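Local coordinates for protein porin B (Pseudomonas putida, PDB 4GEY) that probably forms a carbohydrate-selective beta-barrel channel through which glucose and related sugars cross the outer membrane, at residues S23-G28 against G32-L37; D146-F149 against G155-F158; S173-G176 against I182-N185; N177-I182 against G255-T260; Q297-H302 against R308-F313. The protein carries 2 engineered substitutions. One frame throughout, in Å; residues are numbered along the deposited sequence.

Interaction 1: S23-G28 against G32-L37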
# COMPACT_ATOMS: atom_id res chain seq x y z
N SER A 23 -16.57 21.26 9.07
CA SER A 23 -17.06 19.91 9.37
C SER A 23 -16.13 18.88 8.73
O SER A 23 -15.74 19.04 7.58
CB SER A 23 -18.46 19.72 8.81
OG SER A 23 -18.91 18.40 9.03
N LYS A 24 -15.79 17.82 9.45
CA LYS A 24 -15.00 16.76 8.83
C LYS A 24 -15.89 15.79 8.06
O LYS A 24 -15.41 14.81 7.48
CB LYS A 24 -14.11 16.05 9.85
CG LYS A 24 -14.84 15.26 10.94
CD LYS A 24 -13.82 14.40 11.68
CE LYS A 24 -14.43 13.62 12.85
NZ LYS A 24 -13.38 12.82 13.57
N TRP A 25 -17.19 16.06 8.07
CA TRP A 25 -18.14 15.31 7.24
C TRP A 25 -18.93 16.22 6.28
O TRP A 25 -19.47 17.26 6.65
CB TRP A 25 -19.12 14.54 8.11
CG TRP A 25 -18.54 13.94 9.33
CD1 TRP A 25 -17.65 12.92 9.41
CD2 TRP A 25 -18.85 14.30 10.68
NE1 TRP A 25 -17.36 12.63 10.72
CE2 TRP A 25 -18.09 13.47 11.52
CE3 TRP A 25 -19.69 15.26 11.26
CZ2 TRP A 25 -18.14 13.56 12.92
CZ3 TRP A 25 -19.74 15.35 12.64
CH2 TRP A 25 -18.97 14.50 13.46
N MSE A 26 -19.01 15.80 5.03
CA MSE A 26 -19.73 16.58 4.04
C MSE A 26 -21.20 16.72 4.39
O MSE A 26 -21.81 17.76 4.12
CB MSE A 26 -19.58 15.94 2.67
CG MSE A 26 -20.13 16.79 1.56
SE MSE A 26 -20.03 15.81 -0.11
CE MSE A 26 -21.88 15.17 -0.21
N THR A 27 -21.77 15.68 4.98
CA THR A 27 -23.20 15.68 5.31
C THR A 27 -23.44 16.22 6.72
O THR A 27 -24.57 16.27 7.20
CB THR A 27 -23.82 14.28 5.16
OG1 THR A 27 -23.15 13.34 6.02
CG2 THR A 27 -23.69 13.81 3.73
N GLY A 28 -22.34 16.63 7.37
CA GLY A 28 -22.39 17.23 8.69
C GLY A 28 -22.79 16.29 9.81
O GLY A 28 -22.61 15.07 9.71
N GLY A 32 -27.40 16.95 14.81
CA GLY A 32 -27.01 16.55 16.15
C GLY A 32 -26.93 15.06 16.37
O GLY A 32 -26.15 14.60 17.21
N THR A 33 -27.73 14.29 15.61
CA THR A 33 -27.81 12.83 15.83
C THR A 33 -26.51 12.08 15.54
O THR A 33 -26.27 11.02 16.11
CB THR A 33 -29.02 12.15 15.11
OG1 THR A 33 -28.55 11.18 14.17
CG2 THR A 33 -29.88 13.15 14.38
N ARG A 34 -25.66 12.64 14.68
CA ARG A 34 -24.35 12.03 14.43
C ARG A 34 -23.47 12.22 15.66
O ARG A 34 -22.79 11.28 16.08
CB ARG A 34 -23.69 12.63 13.19
CG ARG A 34 -22.55 11.79 12.61
CD ARG A 34 -22.18 12.27 11.22
NE ARG A 34 -21.16 11.44 10.57
CZ ARG A 34 -20.82 11.53 9.29
NH1 ARG A 34 -21.41 12.40 8.50
NH2 ARG A 34 -19.89 10.72 8.80
N THR A 35 -23.49 13.41 16.23
CA THR A 35 -22.70 13.68 17.43
C THR A 35 -23.18 12.92 18.66
O THR A 35 -22.39 12.57 19.53
CB THR A 35 -22.61 15.19 17.72
OG1 THR A 35 -23.88 15.80 17.46
CG2 THR A 35 -21.56 15.82 16.83
N GLU A 36 -24.48 12.64 18.74
CA GLU A 36 -24.99 11.78 19.80
C GLU A 36 -24.40 10.39 19.65
O GLU A 36 -23.69 9.92 20.54
CB GLU A 36 -26.51 11.69 19.72
CG GLU A 36 -27.22 12.96 20.15
CD GLU A 36 -28.68 12.92 19.77
OE1 GLU A 36 -29.15 11.82 19.40
OE2 GLU A 36 -29.34 13.98 19.83
N LEU A 37 -24.66 9.77 18.50
CA LEU A 37 -24.16 8.44 18.19
C LEU A 37 -22.68 8.30 18.54
O LEU A 37 -22.27 7.29 19.11
CB LEU A 37 -24.40 8.13 16.73
CG LEU A 37 -25.85 7.82 16.38
CD1 LEU A 37 -26.02 7.73 14.89
CD2 LEU A 37 -26.29 6.54 17.06
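Arg34 NH1 is gripped from two quarters: it donates to Gly28 O at 3.2 Å, with an N-H...O angle of 146°, and it forms a salt bridge with the terminal carboxylate oxygen OXT of Phe436. The contact thus joins the N-terminal loop and the start of helix 33-40, which has Gly32 as its N-cap, to the C-terminal residue, just past the last strand (425-435) of an outer-membrane beta barrel. Residues Trp25 to Gly28 form a type I beta turn, closed by Gly28 N bonding Trp25 O at 3.0 Å. The turn brings the indole and the Gly28 carbonyl to the same guanidinium. The guanidinium lies flat over one indole face, its plane 14° from that of the ring. The result is a cation-pi stack, with Arg34 CZ 3.5 Å from the centroid of the five-membered ring of Trp25. Further back along the arginine side chain, Arg34 CD makes a CH-pi contact 4.0 Å from the centroid of the six-membered ring of Trp25. The aliphatic CG of Lys24 sits over the opposite indole face, toward the rim. Arg34 can span the ring because its CG is anti to the backbone N (chi1 -162°) and the side chain stays extended as far as NE. Its other terminal nitrogen, NH2, donates to Phe44 O of the first barrel strand, so bonds at both ends hold the guanidinium against rotation. Thr27 OG1 hydrogen-bonds the same Phe436 OXT. Beside the stack, Thr35 CG2 reaches the indole near its plane, 4.5 Å from Trp25 CH2.

Interaction 2: D146-F149 against G155-F158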
# COMPACT_ATOMS: atom_id res chain seq x y z
N ASP A 146 -1.93 -5.01 23.80
CA ASP A 146 -2.98 -4.71 22.85
C ASP A 146 -3.27 -5.95 22.01
O ASP A 146 -2.46 -6.34 21.18
CB ASP A 146 -2.51 -3.54 21.98
CG ASP A 146 -3.63 -2.91 21.17
OD1 ASP A 146 -4.49 -3.65 20.66
OD2 ASP A 146 -3.64 -1.66 21.05
N VAL A 147 -4.43 -6.58 22.22
CA VAL A 147 -4.81 -7.74 21.42
C VAL A 147 -5.91 -7.43 20.41
O VAL A 147 -6.93 -6.84 20.76
CB VAL A 147 -5.20 -8.96 22.30
CG1 VAL A 147 -5.67 -10.12 21.43
CG2 VAL A 147 -4.02 -9.40 23.13
N LYS A 148 -5.69 -7.85 19.17
CA LYS A 148 -6.58 -7.54 18.05
C LYS A 148 -6.81 -8.77 17.18
O LYS A 148 -5.86 -9.40 16.71
CB LYS A 148 -5.96 -6.43 17.20
CG LYS A 148 -6.76 -6.00 15.97
CD LYS A 148 -5.92 -5.02 15.14
CE LYS A 148 -6.64 -4.55 13.90
NZ LYS A 148 -5.89 -3.46 13.23
N PHE A 149 -8.08 -9.10 16.94
CA PHE A 149 -8.43 -10.33 16.22
C PHE A 149 -9.58 -10.11 15.23
O PHE A 149 -10.52 -9.38 15.52
CB PHE A 149 -8.81 -11.44 17.21
CG PHE A 149 -9.43 -12.64 16.56
CD1 PHE A 149 -8.64 -13.60 15.93
CD2 PHE A 149 -10.82 -12.81 16.54
CE1 PHE A 149 -9.21 -14.71 15.31
CE2 PHE A 149 -11.40 -13.92 15.92
CZ PHE A 149 -10.60 -14.87 15.31
N GLY A 155 -0.92 -4.46 6.26
CA GLY A 155 -0.44 -3.09 6.20
C GLY A 155 -1.11 -2.17 7.18
O GLY A 155 -0.61 -1.07 7.45
N GLU A 156 -2.24 -2.60 7.71
CA GLU A 156 -3.00 -1.82 8.67
C GLU A 156 -2.26 -1.68 10.02
O GLU A 156 -2.46 -0.69 10.73
CB GLU A 156 -4.37 -2.45 8.86
CG GLU A 156 -5.24 -1.83 9.93
CD GLU A 156 -6.66 -2.37 9.91
OE1 GLU A 156 -7.26 -2.43 8.82
OE2 GLU A 156 -7.17 -2.74 10.99
N ASP A 157 -1.42 -2.65 10.37
CA ASP A 157 -0.62 -2.57 11.59
C ASP A 157 0.87 -2.63 11.32
O ASP A 157 1.67 -2.02 12.02
CB ASP A 157 -1.00 -3.68 12.57
CG ASP A 157 -2.42 -3.58 13.04
OD1 ASP A 157 -3.32 -3.92 12.24
OD2 ASP A 157 -2.64 -3.15 14.21
N PHE A 158 1.24 -3.37 10.29
CA PHE A 158 2.65 -3.62 10.03
C PHE A 158 3.12 -2.80 8.82
O PHE A 158 2.39 -2.67 7.83
CB PHE A 158 2.86 -5.12 9.81
CG PHE A 158 2.50 -5.97 11.02
CD1 PHE A 158 1.22 -6.45 11.19
CD2 PHE A 158 3.45 -6.29 11.97
CE1 PHE A 158 0.90 -7.22 12.28
CE2 PHE A 158 3.14 -7.05 13.06
CZ PHE A 158 1.86 -7.52 13.22
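The carboxylates of Glu156 and Asp157 are met by Lys148 on different sides: Asp157 OD1 uses its syn lone pair, on the side of its partner oxygen, whereas Glu156 OE2 is met on its anti side, with the ammonium slightly out of the carboxylate plane. Lys148 also makes cation-pi contacts with Trp135 and Phe152, which places its charge among aromatic rings as well as acids. Both acids form salt bridges with the amine, Lys148 NZ lying 2.7 Å from Glu156 OE2 and 2.8 Å from Asp157 OD1. Lys148 is fully extended from strand 145-149 of the barrel, CG anti to the backbone N (chi1 179°), and reaches the loop that follows. Asp157 comes from the opposite direction, while Glu156 slants across the lysine chain. Near the amine, the methylene CE of Lys148 passes 3.5 Å from Glu156 OE2. Second partners pin the acids. The other Glu156 oxygen, OE1, accepts from Gln133 NE2, and Asp157 OD2 bridges to Arg194 NH1 on the neighbouring strand 190-198; Arg194 also pairs with Asp146. The network therefore ties the loop that runs toward the sugar site to three consecutive barrel strands. With two carboxylates at hydrogen-bonding distance from a buried lysine, the amine is probably kept protonated, and the positive charges of Lys148 and Arg194 would help Asp157 stay ionised.

Interaction 3: S173-G176 against I182-N185. With BGC (beta-D-glucopyranose), chain B.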
# COMPACT_ATOMS: atom_id res chain seq x y z
N SER A 173 1.55 0.09 2.70
CA SER A 173 2.65 -0.80 3.06
C SER A 173 3.40 -1.29 1.83
O SER A 173 2.83 -1.98 0.99
CB SER A 173 2.18 -1.98 3.90
OG SER A 173 3.21 -2.96 3.98
N GLN A 174 4.67 -0.92 1.73
CA GLN A 174 5.45 -1.24 0.55
C GLN A 174 5.73 -2.74 0.43
O GLN A 174 5.75 -3.30 -0.68
CB GLN A 174 6.71 -0.40 0.51
CG GLN A 174 6.38 1.08 0.46
CD GLN A 174 5.40 1.41 -0.67
OE1 GLN A 174 5.67 1.14 -1.83
NE2 GLN A 174 4.26 1.98 -0.32
N VAL A 175 5.91 -3.40 1.57
CA VAL A 175 6.05 -4.84 1.60
C VAL A 175 4.83 -5.45 0.91
O VAL A 175 4.93 -6.44 0.18
CB VAL A 175 6.24 -5.37 3.05
CG1 VAL A 175 6.25 -6.89 3.09
CG2 VAL A 175 7.53 -4.82 3.64
N GLY A 176 3.67 -4.84 1.12
CA GLY A 176 2.46 -5.25 0.44
C GLY A 176 2.49 -5.09 -1.08
O GLY A 176 1.72 -5.73 -1.79
N ILE A 182 1.51 -12.65 -1.70
CA ILE A 182 1.07 -13.34 -0.47
C ILE A 182 0.59 -12.39 0.64
O ILE A 182 -0.23 -12.76 1.48
CB ILE A 182 2.18 -14.25 0.14
CG1 ILE A 182 3.37 -13.41 0.61
CG2 ILE A 182 2.63 -15.31 -0.85
CD1 ILE A 182 4.37 -14.15 1.42
N TRP A 183 1.12 -11.17 0.64
CA TRP A 183 0.81 -10.18 1.67
C TRP A 183 -0.20 -9.25 1.04
O TRP A 183 0.05 -8.66 -0.01
CB TRP A 183 2.11 -9.45 2.08
CG TRP A 183 2.03 -8.19 2.94
CD1 TRP A 183 1.25 -7.08 2.71
CD2 TRP A 183 2.80 -7.90 4.11
NE1 TRP A 183 1.48 -6.13 3.67
CE2 TRP A 183 2.43 -6.61 4.54
CE3 TRP A 183 3.75 -8.60 4.84
CZ2 TRP A 183 2.97 -6.02 5.68
CZ3 TRP A 183 4.30 -8.01 5.96
CH2 TRP A 183 3.90 -6.73 6.37
N TYR A 184 -1.37 -9.12 1.66
CA TYR A 184 -2.46 -8.37 1.04
C TYR A 184 -2.94 -7.23 1.92
O TYR A 184 -3.63 -7.44 2.90
CB TYR A 184 -3.65 -9.30 0.78
CG TYR A 184 -3.31 -10.61 0.09
CD1 TYR A 184 -2.36 -10.67 -0.93
CD2 TYR A 184 -3.95 -11.78 0.45
CE1 TYR A 184 -2.06 -11.87 -1.56
CE2 TYR A 184 -3.66 -12.98 -0.18
CZ TYR A 184 -2.71 -13.02 -1.17
OH TYR A 184 -2.43 -14.22 -1.78
N ASN A 185 -2.61 -6.00 1.54
CA ASN A 185 -3.14 -4.85 2.24
C ASN A 185 -4.62 -4.63 1.96
O ASN A 185 -5.22 -5.30 1.10
CB ASN A 185 -2.38 -3.59 1.83
CG ASN A 185 -0.89 -3.67 2.16
OD1 ASN A 185 -0.51 -4.10 3.24
ND2 ASN A 185 -0.06 -3.25 1.23
C2 BGC B . -4.36 -1.19 -4.54
C3 BGC B . -3.95 -0.51 -3.39
C4 BGC B . -3.79 -1.41 -2.25
C5 BGC B . -2.84 -2.61 -2.53
C6 BGC B . -2.85 -3.59 -1.59
C1 BGC B . -3.42 -2.20 -4.95
O1 BGC B . -3.92 -2.83 -6.08
O2 BGC B . -4.54 -0.22 -5.63
O3 BGC B . -4.92 0.55 -3.10
O4 BGC B . -3.35 -0.66 -1.15
O5 BGC B . -3.26 -3.17 -3.89
O6 BGC B . -3.88 -4.51 -1.57
O HOH W 1 -1.03 -6.28 -0.93
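Trp183 lies with one indole face against Val175 and Gly176 of helix 175-178 and its pyrrole edge toward Asn185. Val175 CG1 stands over that face, 3.6 Å from the centroid of the six-membered ring of Trp183, in a CH-pi contact that meets the ring almost along its normal. The backbone N of Gly176 lies over the same face, nearer the five-membered ring. In the ring plane, Trp183 NE1 donates to Asn185 OD1 at 2.9 Å. The indole is aligned with this bond, but the acceptor is not: NE1 sits above the amide carbonyl plane of Asn185 instead of on a lone pair. The other end of the amide crosses to the turn that leads into the helix, Asn185 ND2 donating to a lone pair of Ser173 O at 3.2 Å. The two bonds together define which end of the amide is which, and would resist a flip. Ser173 OG, anti to its backbone N (chi1 167°), weakly caps Gly176 N and also bonds Asn159 OD1. A water joins the two backbones, donating to Gly176 O and Trp183 O and accepting from Asn185 N at 2.9 Å. The polar groups of this buried turn are thus tied together beside the sugar: Asn185 CB packs 3.5 Å from glucose C6, and Asn185 O is 3.1 Å from glucose O6. Arg98, Glu121, Trp123 and Arg125 also hydrogen-bond the sugar in the glucose site of this carbohydrate-selective porin.

Interaction 4: N177-I182 against G255-T260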
# COMPACT_ATOMS: atom_id res chain seq x y z
N ASN A 177 3.36 -4.23 -1.58
CA ASN A 177 3.45 -4.05 -3.01
C ASN A 177 4.39 -5.06 -3.66
O ASN A 177 4.06 -5.67 -4.68
CB ASN A 177 3.85 -2.61 -3.32
CG ASN A 177 2.79 -1.62 -2.92
OD1 ASN A 177 1.59 -1.93 -2.95
ND2 ASN A 177 3.21 -0.43 -2.52
N TRP A 178 5.54 -5.27 -3.05
CA TRP A 178 6.59 -6.05 -3.68
C TRP A 178 6.57 -7.54 -3.33
O TRP A 178 7.25 -8.35 -3.96
CB TRP A 178 7.95 -5.40 -3.37
CG TRP A 178 7.84 -3.90 -3.40
CD1 TRP A 178 8.33 -3.02 -2.47
CD2 TRP A 178 7.17 -3.10 -4.38
NE1 TRP A 178 8.01 -1.73 -2.83
CE2 TRP A 178 7.30 -1.76 -3.99
CE3 TRP A 178 6.47 -3.40 -5.56
CZ2 TRP A 178 6.76 -0.72 -4.73
CZ3 TRP A 178 5.93 -2.37 -6.28
CH2 TRP A 178 6.08 -1.05 -5.87
N VAL A 179 5.78 -7.89 -2.32
CA VAL A 179 5.49 -9.29 -2.05
C VAL A 179 3.96 -9.40 -1.93
O VAL A 179 3.39 -10.18 -1.16
CB VAL A 179 6.39 -9.89 -0.88
CG1 VAL A 179 6.49 -8.96 0.29
CG2 VAL A 179 5.99 -11.30 -0.46
N GLY A 180 3.30 -8.59 -2.74
CA GLY A 180 1.85 -8.58 -2.82
C GLY A 180 1.20 -9.85 -3.31
O GLY A 180 -0.02 -9.96 -3.30
N GLY A 181 2.01 -10.82 -3.74
CA GLY A 181 1.49 -12.13 -4.10
C GLY A 181 0.99 -12.93 -2.90
O GLY A 181 0.13 -13.80 -3.07
N ILE A 182 1.51 -12.65 -1.70
CA ILE A 182 1.07 -13.34 -0.47
C ILE A 182 0.59 -12.39 0.64
O ILE A 182 -0.23 -12.76 1.48
CB ILE A 182 2.18 -14.25 0.14
CG1 ILE A 182 3.37 -13.41 0.61
CG2 ILE A 182 2.63 -15.31 -0.85
CD1 ILE A 182 4.37 -14.15 1.42
N GLY A 255 11.17 -4.03 10.77
CA GLY A 255 10.39 -5.25 10.77
C GLY A 255 10.92 -6.41 9.94
O GLY A 255 11.81 -6.25 9.10
N TYR A 256 10.34 -7.58 10.18
CA TYR A 256 10.70 -8.81 9.49
C TYR A 256 9.41 -9.59 9.28
O TYR A 256 8.51 -9.56 10.12
CB TYR A 256 11.71 -9.59 10.33
CG TYR A 256 11.92 -11.03 9.92
CD1 TYR A 256 12.86 -11.38 8.95
CD2 TYR A 256 11.17 -12.05 10.50
CE1 TYR A 256 13.03 -12.70 8.56
CE2 TYR A 256 11.33 -13.36 10.12
CZ TYR A 256 12.26 -13.69 9.16
OH TYR A 256 12.43 -15.01 8.80
N TYR A 257 9.27 -10.27 8.14
CA TYR A 257 8.12 -11.16 7.94
C TYR A 257 8.59 -12.56 7.57
O TYR A 257 9.66 -12.74 6.98
CB TYR A 257 7.16 -10.64 6.86
CG TYR A 257 7.79 -10.53 5.49
CD1 TYR A 257 7.79 -11.60 4.62
CD2 TYR A 257 8.40 -9.36 5.09
CE1 TYR A 257 8.38 -11.51 3.38
CE2 TYR A 257 8.99 -9.26 3.84
CZ TYR A 257 8.98 -10.34 3.00
OH TYR A 257 9.57 -10.25 1.77
N TYR A 258 7.78 -13.55 7.92
CA TYR A 258 8.04 -14.93 7.57
C TYR A 258 6.74 -15.57 7.12
O TYR A 258 5.70 -15.40 7.77
CB TYR A 258 8.65 -15.70 8.75
CG TYR A 258 9.04 -17.12 8.40
CD1 TYR A 258 10.26 -17.41 7.78
CD2 TYR A 258 8.19 -18.19 8.70
CE1 TYR A 258 10.61 -18.72 7.47
CE2 TYR A 258 8.54 -19.49 8.38
CZ TYR A 258 9.74 -19.75 7.77
OH TYR A 258 10.07 -21.05 7.47
N SER A 259 6.79 -16.28 6.00
CA SER A 259 5.60 -16.83 5.41
C SER A 259 5.72 -18.33 5.28
O SER A 259 6.64 -18.81 4.65
CB SER A 259 5.36 -16.22 4.04
OG SER A 259 4.23 -16.81 3.41
N THR A 260 4.77 -19.05 5.85
CA THR A 260 4.88 -20.50 5.93
C THR A 260 4.34 -21.25 4.72
O THR A 260 4.30 -22.47 4.71
CB THR A 260 4.20 -21.03 7.21
OG1 THR A 260 2.78 -20.85 7.12
CG2 THR A 260 4.73 -20.28 8.43
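Tyr257 and Val179 come from opposite directions across the barrel interior, the CG1 branch of the valine meeting the phenol end obliquely. The tyrosine ring leaves strand 248-259 with CG between the backbone N and the carbonyl carbon (chi1 62°), which brings its outer end to the valine: Val179 CG1 is 3.7 Å from Tyr257 OH and 3.9 Å from Tyr257 CZ. The hydroxyl is tied to His319 ND1 on strand 309-319, while the same end of the ring packs against Val179. Two residues on, Ser259 again faces the loop, and Ile182 CD1 lies 3.3 Å from Ser259 OG and 3.5 Å from Ser259 CB. This is van der Waals packing of a methyl on a serine, with the isoleucine also resting on Ile234 and Lys288. Val179 and Ile182 can both face the strand because the chain turns directly after helix 175-178, Ile182 N bonding Val179 O at 3.2 Å. In the same turn Gly180 O accepts from NH2 of Arg125, a residue of the glucose pocket, and, at the end of the helix, Trp178 O accepts from Asn324 ND2. A loop seated by apolar side chains on the inner wall, with a polar link to the pocket through Arg125, is consistent with the inward-folded constriction loops of outer-membrane porins.

Interaction 5: Q297-H302 against R308-F313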
# COMPACT_ATOMS: atom_id res chain seq x y z
N GLN A 297 9.99 11.74 9.55
CA GLN A 297 10.44 12.72 10.52
C GLN A 297 10.07 14.13 10.13
O GLN A 297 10.32 14.56 9.01
CB GLN A 297 11.95 12.62 10.68
CG GLN A 297 12.52 13.52 11.73
CD GLN A 297 12.04 13.14 13.11
OE1 GLN A 297 12.26 12.02 13.57
NE2 GLN A 297 11.34 14.06 13.77
N GLN A 298 9.45 14.87 11.05
CA GLN A 298 9.28 16.29 10.85
C GLN A 298 10.59 16.99 11.23
O GLN A 298 11.09 16.81 12.32
CB GLN A 298 8.11 16.83 11.68
CG GLN A 298 7.71 18.27 11.34
CD GLN A 298 6.48 18.76 12.11
OE1 GLN A 298 5.69 17.97 12.64
NE2 GLN A 298 6.31 20.09 12.17
N VAL A 299 11.14 17.79 10.32
CA VAL A 299 12.40 18.44 10.59
C VAL A 299 12.33 19.96 10.80
O VAL A 299 13.23 20.54 11.41
CB VAL A 299 13.50 18.06 9.57
CG1 VAL A 299 13.79 16.57 9.66
CG2 VAL A 299 13.10 18.43 8.16
N THR A 300 11.26 20.62 10.33
CA THR A 300 11.06 22.05 10.65
C THR A 300 9.65 22.39 11.11
O THR A 300 8.69 21.70 10.78
CB THR A 300 11.42 23.00 9.49
OG1 THR A 300 10.56 22.74 8.38
CG2 THR A 300 12.87 22.84 9.06
N ALA A 301 9.53 23.47 11.87
CA ALA A 301 8.22 23.96 12.29
C ALA A 301 8.06 25.37 11.76
O ALA A 301 8.59 26.30 12.35
CB ALA A 301 8.10 23.95 13.80
N HIS A 302 7.33 25.51 10.65
CA HIS A 302 7.19 26.80 9.96
C HIS A 302 6.79 27.96 10.87
O HIS A 302 5.70 27.95 11.45
CB HIS A 302 6.17 26.69 8.81
CG HIS A 302 6.30 27.78 7.80
ND1 HIS A 302 6.72 27.55 6.51
CD2 HIS A 302 6.09 29.11 7.89
CE1 HIS A 302 6.75 28.69 5.84
NE2 HIS A 302 6.37 29.66 6.66
N ARG A 308 2.77 23.15 10.68
CA ARG A 308 3.33 23.44 9.36
C ARG A 308 4.83 23.09 9.36
O ARG A 308 5.41 22.86 10.41
CB ARG A 308 3.11 24.90 8.98
CG ARG A 308 1.64 25.33 9.03
CD ARG A 308 1.49 26.84 9.02
NE ARG A 308 2.11 27.46 7.85
CZ ARG A 308 2.24 28.77 7.69
NH1 ARG A 308 1.79 29.60 8.63
NH2 ARG A 308 2.83 29.25 6.60
N GLY A 309 5.44 23.04 8.17
CA GLY A 309 6.85 22.75 8.06
C GLY A 309 7.20 21.59 7.14
O GLY A 309 6.32 21.02 6.48
N LEU A 310 8.48 21.22 7.14
CA LEU A 310 9.03 20.16 6.28
C LEU A 310 9.10 18.79 6.98
O LEU A 310 9.61 18.68 8.11
CB LEU A 310 10.42 20.56 5.79
CG LEU A 310 11.18 19.64 4.81
CD1 LEU A 310 10.54 19.66 3.44
CD2 LEU A 310 12.65 20.01 4.71
N SER A 311 8.58 17.77 6.31
CA SER A 311 8.70 16.40 6.79
C SER A 311 9.45 15.55 5.77
O SER A 311 9.15 15.63 4.57
CB SER A 311 7.33 15.78 7.05
OG SER A 311 6.78 16.19 8.28
N LEU A 312 10.40 14.74 6.23
CA LEU A 312 11.12 13.83 5.35
C LEU A 312 10.59 12.42 5.54
O LEU A 312 10.06 12.10 6.61
CB LEU A 312 12.62 13.84 5.64
CG LEU A 312 13.32 15.19 5.54
CD1 LEU A 312 14.84 15.01 5.59
CD2 LEU A 312 12.88 15.92 4.29
N PHE A 313 10.72 11.58 4.53
CA PHE A 313 10.34 10.18 4.69
C PHE A 313 11.20 9.26 3.85
O PHE A 313 11.73 9.67 2.82
CB PHE A 313 8.84 9.94 4.40
CG PHE A 313 8.43 10.19 2.97
CD1 PHE A 313 8.63 9.24 1.98
CD2 PHE A 313 7.80 11.38 2.62
CE1 PHE A 313 8.23 9.47 0.67
CE2 PHE A 313 7.39 11.62 1.30
CZ PHE A 313 7.61 10.65 0.33
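Gln297 and Leu312 clasp each other twice through their backbones, Gln297 N to Leu312 O at 3.0 Å and Leu312 N to Gln297 O at 2.8 Å, forming an antiparallel hydrogen-bonded pair. Gln298 and Ser311 follow as a non-hydrogen-bonded pair, and Val299 N then donates to Leu310 O at 2.8 Å. Beyond this point the regular pairing loosens: Thr300 N gives a weak second bond to Leu310 O, His302 N a weak one to Arg308 O, and Thr300 OG1, held between its backbone N and carbonyl carbon (chi1 63°), accepts from Leu310 N at 2.9 Å. Alongside, Val299 CG2 packs 3.8 Å from Leu310 CD2, the two side chains pointing the same way. These residues form the turn end of the beta hairpin of barrel strands 282-298 and 309-319. Nearer the turn, the Arg308 guanidinium lies on one face of the His302 ring, planes 15° apart, with Arg308 NH2 offset toward the rim and 3.5 Å from His302 CD2. Outer partners set this stack: His302 ND1 bonds Tyr336 OH, and Arg308 NH2 makes a salt bridge with Asp341. Gln298 NE2 braces the turn through Thr300 O and Val306 O. At the other end of the contact a bound detergent touches Gln297 and Leu312.

Overall arrangement
Interactions 3 and 4 are buried and adjoin, sharing Ile182 and helix 175-178; Val175 CG1 packs 3.7 Å from Tyr257 CE2, so the loop beside the sugar packs directly on the barrel wall. Interaction 2 touches interaction 3 through Gly155 and Phe158, and is partly buried. Interaction 5 is a surface hairpin, and interaction 1 a partly buried clasp at the chain termini; their centres lie about 32 Å apart. The chemistry follows place: cation-pi stacking and a terminal carboxylate in interaction 1, clustered charges in interaction 2, amide and water bonds near glucose in interaction 3, methyl packing in interaction 4, backbone pairing in interaction 5.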